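PDB 3KYA: putative phosphatase from Bacteroides thetaiotaomicron, which is of unproven function but may act as a phosphatase, and binds zinc ions. Local coordinates for residues A[352-366]-A[400-414]. Residues are numbered along the deposited sequence; the frame is centred on the assembly and turned at random.
Sequences FVGGYKQSGYRDDVG and NFCVRKVTPEGIVST. With EDO (1,2-ethanediol), chain F.
Asp363 shares its carboxylate between Arg404 and Thr414. Asp363 OD1 takes NH2 of Arg404 at 2.7 Å in a salt bridge, 36° above the carboxylate plane, with a weak bond from NE to the same oxygen. Asp363 OD2 turns its syn lone pair to OG1 of Thr414 at 2.8 Å, and that hydroxyl accepts from OH of Tyr361 at 2.6 Å, a two-bond chain from phenol to carboxylate. Ethanediol, probably from the crystallisation liquor, also donates to OD2.

Torsions chi2 and chi3 (-80° and -67°) bend the Arg404 side chain, placing Tyr361 CE1 over one face of its guanidinium. NH2 reaches Arg362 O weakly, while NH1 is taken up by Asp397 and Arg370 O. Asp397 also receives ND2 of Asn400, whose other bond, in its amide plane, goes to Gly360 O at 2.9 Å.

One antiparallel bridge, Val365 with Ile411, is held by two backbone bonds: Val412 N donates to Asp364 O at 2.9 Å, and Gly366 N to Gly410 O at 2.8 Å. Near the 407-410 turn, Phe352 CE2 meets Val406 CG1 at 3.7 Å, and Val353 packs on Val412.

The beta sheets suggest a six-bladed propeller, in which 352-366 leaves one blade and runs alongside the outer edge strand of the next. Polar side chains and backbone bonds would then join neighbouring blades, and the charge of buried Arg404 is probably balanced by two aspartates.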
# COMPACT_ATOMS: atom_id res chain seq x y z
N PHE A 352 10.33 -16.90 -3.31
CA PHE A 352 10.01 -15.59 -2.72
C PHE A 352 8.74 -14.95 -3.28
O PHE A 352 7.77 -14.77 -2.54
CB PHE A 352 11.25 -14.67 -2.86
CG PHE A 352 11.05 -13.28 -2.28
CD1 PHE A 352 10.63 -13.11 -0.96
CD2 PHE A 352 11.30 -12.15 -3.05
CE1 PHE A 352 10.44 -11.83 -0.44
CE2 PHE A 352 11.10 -10.87 -2.52
CZ PHE A 352 10.69 -10.71 -1.22
N VAL A 353 8.73 -14.59 -4.57
CA VAL A 353 7.53 -14.00 -5.19
C VAL A 353 7.27 -14.62 -6.56
O VAL A 353 8.20 -14.99 -7.27
CB VAL A 353 7.62 -12.47 -5.34
CG1 VAL A 353 7.60 -11.77 -3.97
CG2 VAL A 353 8.87 -12.08 -6.15
N GLY A 354 5.99 -14.73 -6.92
CA GLY A 354 5.60 -15.33 -8.18
C GLY A 354 5.26 -16.80 -8.01
O GLY A 354 5.61 -17.41 -6.99
N GLY A 355 4.60 -17.36 -9.02
CA GLY A 355 4.21 -18.76 -9.04
C GLY A 355 5.13 -19.66 -9.84
O GLY A 355 5.30 -19.47 -11.04
N TYR A 356 5.74 -20.61 -9.15
CA TYR A 356 6.59 -21.65 -9.73
C TYR A 356 5.95 -22.27 -10.98
O TYR A 356 4.95 -22.97 -10.89
CB TYR A 356 6.79 -22.73 -8.64
CG TYR A 356 7.49 -24.01 -9.05
CD1 TYR A 356 8.87 -24.11 -9.07
CD2 TYR A 356 6.75 -25.16 -9.34
CE1 TYR A 356 9.51 -25.30 -9.42
CE2 TYR A 356 7.38 -26.36 -9.69
CZ TYR A 356 8.76 -26.42 -9.73
OH TYR A 356 9.39 -27.59 -10.08
N LYS A 357 6.54 -21.99 -12.15
CA LYS A 357 6.06 -22.52 -13.44
C LYS A 357 4.62 -22.12 -13.79
O LYS A 357 3.93 -22.83 -14.53
CB LYS A 357 6.19 -24.06 -13.50
CG LYS A 357 7.55 -24.59 -13.12
CD LYS A 357 7.71 -26.09 -13.35
CE LYS A 357 7.70 -26.44 -14.83
NZ LYS A 357 8.10 -27.86 -15.12
N GLN A 358 4.17 -20.98 -13.26
CA GLN A 358 2.82 -20.50 -13.50
C GLN A 358 2.83 -19.04 -13.95
O GLN A 358 2.82 -18.14 -13.12
CB GLN A 358 1.98 -20.65 -12.23
CG GLN A 358 1.94 -22.09 -11.71
CD GLN A 358 1.56 -22.19 -10.23
OE1 GLN A 358 0.50 -21.70 -9.81
NE2 GLN A 358 2.40 -22.89 -9.45
N SER A 359 2.85 -18.81 -15.26
CA SER A 359 2.82 -17.46 -15.81
C SER A 359 1.48 -16.78 -15.56
O SER A 359 0.44 -17.43 -15.48
CB SER A 359 3.10 -17.48 -17.31
OG SER A 359 2.10 -18.18 -18.03
N GLY A 360 1.51 -15.45 -15.45
CA GLY A 360 0.30 -14.66 -15.28
C GLY A 360 0.59 -13.20 -14.99
O GLY A 360 1.73 -12.76 -15.11
N TYR A 361 -0.45 -12.46 -14.64
CA TYR A 361 -0.33 -11.07 -14.23
C TYR A 361 -1.23 -10.85 -13.02
O TYR A 361 -2.46 -10.78 -13.15
CB TYR A 361 -0.67 -10.11 -15.36
CG TYR A 361 -0.66 -8.68 -14.89
CD1 TYR A 361 0.52 -8.08 -14.47
CD2 TYR A 361 -1.83 -7.93 -14.84
CE1 TYR A 361 0.54 -6.76 -14.01
CE2 TYR A 361 -1.82 -6.61 -14.40
CZ TYR A 361 -0.63 -6.04 -13.99
OH TYR A 361 -0.62 -4.74 -13.53
N ARG A 362 -0.63 -10.76 -11.84
CA ARG A 362 -1.39 -10.53 -10.62
C ARG A 362 -0.54 -9.91 -9.54
O ARG A 362 0.48 -10.48 -9.11
CB ARG A 362 -1.98 -11.85 -10.08
CG ARG A 362 -2.84 -11.65 -8.84
CD ARG A 362 -3.35 -12.96 -8.27
NE ARG A 362 -4.18 -12.73 -7.09
CZ ARG A 362 -5.51 -12.59 -7.11
NH1 ARG A 362 -6.20 -12.69 -8.24
NH2 ARG A 362 -6.16 -12.37 -5.97
N ASP A 363 -0.96 -8.73 -9.11
CA ASP A 363 -0.33 -8.07 -7.98
C ASP A 363 -0.90 -8.71 -6.72
O ASP A 363 -2.12 -8.79 -6.55
CB ASP A 363 -0.58 -6.56 -8.02
CG ASP A 363 0.21 -5.89 -9.14
OD1 ASP A 363 1.36 -6.34 -9.41
OD2 ASP A 363 -0.29 -4.91 -9.72
N ASP A 364 -0.00 -9.22 -5.88
CA ASP A 364 -0.37 -9.91 -4.64
C ASP A 364 0.91 -10.09 -3.81
O ASP A 364 1.97 -9.56 -4.16
CB ASP A 364 -1.03 -11.25 -4.97
CG ASP A 364 -2.04 -11.70 -3.92
OD1 ASP A 364 -1.89 -11.37 -2.72
OD2 ASP A 364 -2.99 -12.40 -4.31
N VAL A 365 0.81 -10.85 -2.71
CA VAL A 365 1.93 -11.08 -1.80
C VAL A 365 2.58 -12.43 -2.05
O VAL A 365 1.90 -13.44 -2.25
CB VAL A 365 1.43 -11.07 -0.31
CG1 VAL A 365 2.60 -11.29 0.67
CG2 VAL A 365 0.72 -9.77 0.00
N GLY A 366 3.90 -12.45 -2.01
CA GLY A 366 4.67 -13.69 -2.14
C GLY A 366 4.36 -14.56 -3.35
O GLY A 366 4.27 -14.07 -4.48
N ASN A 400 4.27 -8.93 -19.62
CA ASN A 400 3.20 -8.11 -19.05
C ASN A 400 3.42 -6.62 -19.34
O ASN A 400 2.67 -5.78 -18.85
CB ASN A 400 3.04 -8.37 -17.56
CG ASN A 400 2.47 -9.74 -17.27
OD1 ASN A 400 1.65 -10.25 -18.04
ND2 ASN A 400 2.92 -10.36 -16.18
N PHE A 401 4.44 -6.29 -20.13
CA PHE A 401 4.67 -4.94 -20.63
C PHE A 401 4.70 -3.85 -19.55
O PHE A 401 4.14 -2.75 -19.73
CB PHE A 401 3.57 -4.60 -21.64
CG PHE A 401 3.14 -5.78 -22.52
CD1 PHE A 401 4.04 -6.39 -23.38
CD2 PHE A 401 1.83 -6.23 -22.48
CE1 PHE A 401 3.63 -7.46 -24.18
CE2 PHE A 401 1.41 -7.30 -23.28
CZ PHE A 401 2.31 -7.92 -24.14
N CYS A 402 5.38 -4.12 -18.44
CA CYS A 402 5.43 -3.16 -17.34
C CYS A 402 6.64 -3.35 -16.42
O CYS A 402 7.36 -4.35 -16.48
CB CYS A 402 4.14 -3.26 -16.54
SG CYS A 402 3.88 -4.87 -15.73
N VAL A 403 6.84 -2.34 -15.58
CA VAL A 403 7.82 -2.37 -14.51
C VAL A 403 7.02 -2.69 -13.23
O VAL A 403 6.01 -2.02 -12.95
CB VAL A 403 8.54 -1.02 -14.32
CG1 VAL A 403 9.50 -1.08 -13.14
CG2 VAL A 403 9.28 -0.60 -15.62
N ARG A 404 7.42 -3.74 -12.51
CA ARG A 404 6.78 -4.12 -11.24
C ARG A 404 7.71 -3.74 -10.07
O ARG A 404 8.93 -3.58 -10.25
CB ARG A 404 6.52 -5.64 -11.15
CG ARG A 404 5.86 -6.33 -12.33
CD ARG A 404 4.35 -6.19 -12.44
NE ARG A 404 3.57 -6.86 -11.39
CZ ARG A 404 3.23 -8.16 -11.38
NH1 ARG A 404 3.64 -8.99 -12.33
NH2 ARG A 404 2.49 -8.64 -10.37
N LYS A 405 7.12 -3.61 -8.88
CA LYS A 405 7.81 -3.28 -7.65
C LYS A 405 7.60 -4.41 -6.64
O LYS A 405 6.51 -4.96 -6.55
CB LYS A 405 7.25 -1.97 -7.06
CG LYS A 405 7.86 -1.55 -5.73
CD LYS A 405 7.15 -0.32 -5.18
CE LYS A 405 7.50 -0.04 -3.75
NZ LYS A 405 6.65 1.06 -3.17
N VAL A 406 8.67 -4.75 -5.92
CA VAL A 406 8.65 -5.79 -4.90
C VAL A 406 9.22 -5.23 -3.60
O VAL A 406 10.40 -4.84 -3.55
CB VAL A 406 9.49 -7.05 -5.31
CG1 VAL A 406 9.37 -8.15 -4.24
CG2 VAL A 406 9.06 -7.61 -6.68
N THR A 407 8.40 -5.17 -2.55
CA THR A 407 8.87 -4.72 -1.26
C THR A 407 9.66 -5.87 -0.62
O THR A 407 9.53 -7.01 -1.03
CB THR A 407 7.72 -4.28 -0.33
OG1 THR A 407 6.86 -5.40 -0.04
CG2 THR A 407 6.91 -3.15 -0.96
N PRO A 408 10.49 -5.57 0.39
CA PRO A 408 11.28 -6.61 1.06
C PRO A 408 10.42 -7.72 1.66
O PRO A 408 10.88 -8.85 1.76
CB PRO A 408 12.00 -5.85 2.17
CG PRO A 408 12.12 -4.49 1.65
CD PRO A 408 10.87 -4.23 0.86
N GLU A 409 9.18 -7.39 2.02
CA GLU A 409 8.22 -8.33 2.60
C GLU A 409 7.57 -9.23 1.55
O GLU A 409 6.87 -10.19 1.90
CB GLU A 409 7.12 -7.57 3.37
CG GLU A 409 7.59 -6.77 4.62
CD GLU A 409 8.42 -5.52 4.32
OE1 GLU A 409 8.44 -5.04 3.15
OE2 GLU A 409 9.07 -5.00 5.28
N GLY A 410 7.77 -8.92 0.27
CA GLY A 410 7.23 -9.72 -0.82
C GLY A 410 5.93 -9.23 -1.44
O GLY A 410 5.27 -9.98 -2.15
N ILE A 411 5.54 -7.99 -1.18
CA ILE A 411 4.35 -7.44 -1.83
C ILE A 411 4.74 -6.96 -3.24
O ILE A 411 5.64 -6.12 -3.39
CB ILE A 411 3.70 -6.31 -1.03
CG1 ILE A 411 3.25 -6.83 0.35
CG2 ILE A 411 2.51 -5.76 -1.78
CD1 ILE A 411 2.42 -5.82 1.16
N VAL A 412 4.08 -7.52 -4.25
CA VAL A 412 4.32 -7.16 -5.64
C VAL A 412 3.21 -6.23 -6.14
O VAL A 412 2.02 -6.51 -5.98
CB VAL A 412 4.40 -8.39 -6.55
CG1 VAL A 412 4.80 -7.98 -8.00
CG2 VAL A 412 5.38 -9.42 -5.98
N SER A 413 3.63 -5.13 -6.76
CA SER A 413 2.72 -4.15 -7.34
C SER A 413 3.18 -3.78 -8.76
O SER A 413 4.22 -4.27 -9.23
CB SER A 413 2.62 -2.91 -6.46
OG SER A 413 3.88 -2.29 -6.31
N THR A 414 2.40 -2.94 -9.44
CA THR A 414 2.75 -2.49 -10.78
C THR A 414 3.12 -1.02 -10.66
O THR A 414 2.32 -0.22 -10.18
CB THR A 414 1.61 -2.71 -11.78
OG1 THR A 414 1.33 -4.11 -11.88
CG2 THR A 414 1.99 -2.19 -13.16
C1 EDO F . -3.64 -5.49 -11.19
O1 EDO F . -2.77 -4.73 -10.34
C2 EDO F . -3.21 -6.96 -11.27
O2 EDO F . -3.38 -7.62 -10.00